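Local structure of uncharacterized protein (Eubacterium siraeum, 4NZK) at residues E197-G201 with P217-T221. The protein is of unknown function, but belongs to the DHHW family of the SGNH hydrolase clan, whose fold suggests a possible hydrolase-related role. Residues are numbered along the deposited sequence.
Sequences EGFVG and PDTFT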
loop_
_atom_site.group_PDB
_atom_site.type_symbol
_atom_site.label_atom_id
_atom_site.label_comp_id
_atom_site.label_asym_id
_atom_site.label_seq_id
_atom_site.Cartn_x
_atom_site.Cartn_y
_atom_site.Cartn_z
ATOM N N GLU A 197 11.375 -11.816 -13.094
ATOM C CA GLU A 197 10.623 -12.961 -13.547
ATOM C C GLU A 197 10.602 -14.027 -12.448
ATOM O O GLU A 197 11.438 -14.014 -11.533
ATOM C CB GLU A 197 11.244 -13.549 -14.816
ATOM C CG GLU A 197 11.273 -12.585 -15.993
ATOM C CD GLU A 197 9.901 -12.321 -16.602
ATOM O OE1 GLU A 197 8.892 -12.938 -16.158
ATOM O OE2 GLU A 197 9.813 -11.461 -17.527
ATOM N N GLY A 198 9.606 -14.894 -12.526
ATOM C CA GLY A 198 9.515 -16.041 -11.630
ATOM C C GLY A 198 9.193 -15.666 -10.188
ATOM O O GLY A 198 9.672 -16.314 -9.247
ATOM N N PHE A 199 8.333 -14.664 -10.008
ATOM C CA PHE A 199 7.921 -14.252 -8.675
ATOM C C PHE A 199 6.737 -15.073 -8.170
ATOM O O PHE A 199 5.655 -15.044 -8.730
ATOM C CB PHE A 199 7.519 -12.778 -8.697
ATOM C CG PHE A 199 6.947 -12.247 -7.402
ATOM C CD1 PHE A 199 7.514 -12.556 -6.159
ATOM C CD2 PHE A 199 5.881 -11.360 -7.424
ATOM C CE1 PHE A 199 6.982 -12.031 -4.983
ATOM C CE2 PHE A 199 5.356 -10.841 -6.247
ATOM C CZ PHE A 199 5.911 -11.174 -5.031
ATOM N N VAL A 200 6.957 -15.817 -7.101
ATOM C CA VAL A 200 5.881 -16.509 -6.409
ATOM C C VAL A 200 5.794 -15.832 -5.047
ATOM O O VAL A 200 6.735 -15.894 -4.222
ATOM C CB VAL A 200 6.195 -17.989 -6.222
ATOM C CG1 VAL A 200 5.126 -18.674 -5.393
ATOM C CG2 VAL A 200 6.349 -18.694 -7.554
ATOM N N GLY A 201 4.665 -15.195 -4.802
ATOM C CA GLY A 201 4.492 -14.373 -3.627
ATOM C C GLY A 201 3.867 -15.114 -2.451
ATOM O O GLY A 201 3.920 -16.362 -2.365
ATOM N N PRO A 217 4.221 -18.683 -11.706
ATOM C CA PRO A 217 4.724 -17.441 -11.175
ATOM C C PRO A 217 4.295 -16.192 -11.927
ATOM O O PRO A 217 3.983 -16.233 -13.117
ATOM C CB PRO A 217 6.245 -17.580 -11.226
ATOM C CG PRO A 217 6.519 -18.756 -12.020
ATOM C CD PRO A 217 5.290 -19.569 -12.198
ATOM N N ASP A 218 4.256 -15.096 -11.180
ATOM C CA ASP A 218 4.044 -13.782 -11.766
ATOM C C ASP A 218 5.319 -13.235 -12.379
ATOM O O ASP A 218 6.442 -13.635 -12.037
ATOM C CB ASP A 218 3.637 -12.788 -10.681
ATOM C CG ASP A 218 2.195 -12.944 -10.233
ATOM O OD1 ASP A 218 1.278 -12.487 -10.977
ATOM O OD2 ASP A 218 1.974 -13.429 -9.072
ATOM N N THR A 219 5.126 -12.220 -13.216
ATOM C CA THR A 219 6.202 -11.346 -13.599
ATOM C C THR A 219 5.962 -10.081 -12.789
ATOM O O THR A 219 4.855 -9.518 -12.816
ATOM C CB THR A 219 6.120 -10.975 -15.092
ATOM O OG1 THR A 219 6.277 -12.168 -15.879
ATOM C CG2 THR A 219 7.190 -9.950 -15.448
ATOM N N PHE A 220 6.971 -9.657 -12.049
ATOM C CA PHE A 220 6.898 -8.475 -11.246
ATOM C C PHE A 220 7.608 -7.327 -11.935
ATOM O O PHE A 220 8.821 -7.350 -12.099
ATOM C CB PHE A 220 7.555 -8.780 -9.912
ATOM C CG PHE A 220 7.429 -7.699 -8.897
ATOM C CD1 PHE A 220 6.298 -7.609 -8.094
ATOM C CD2 PHE A 220 8.460 -6.802 -8.706
ATOM C CE1 PHE A 220 6.211 -6.615 -7.098
ATOM C CE2 PHE A 220 8.395 -5.827 -7.724
ATOM C CZ PHE A 220 7.269 -5.725 -6.924
ATOM N N THR A 221 6.854 -6.281 -12.260
ATOM C CA THR A 221 7.412 -5.134 -12.960
ATOM C C THR A 221 7.344 -3.935 -12.069
ATOM O O THR A 221 6.266 -3.620 -11.528
ATOM C CB THR A 221 6.629 -4.868 -14.249
ATOM O OG1 THR A 221 6.635 -6.063 -15.045
ATOM C CG2 THR A 221 7.235 -3.703 -15.012
#
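Two backbone hydrogen bonds tie F199 to D218 as an antiparallel hydrogen-bonded pair. D218 N gives to F199 O at 2.8 Å, and F199 N gives to D218 O at 3.0 Å. A side-chain hydrogen bond runs from T219 OG1 to E197 OE1 at 2.7 Å. The F199-D218 pair lies at one end of a two-stranded antiparallel ribbon, 192-199 with 218-224, separate from the seven-stranded sheet of this SGNH-clan protein. Two short helices, 203-206 and 211-214, lie in the connection between the strands. The ribbon is interrupted by a beta bulge. F220 already pairs with I196, so E197 and G198 occupy the register position opposite T219. G198 accommodates the bulge with a positive phi of 70°, which favours glycine. Its turn sends the chain round a corner. The D218 carboxylate bonds to T161, Y156 and the backbone N of R160, tying the ribbon to the 156-161 region. F199 and D218 point to the same face. The F220 ring meets the F199 ring obliquely, with planes at 74° and centroids 5.3 Å apart. At the ribbon end, P217 packs against the turn: P217 CB lies 3.6 Å from G198 CA and 3.8 Å from V200 CG2.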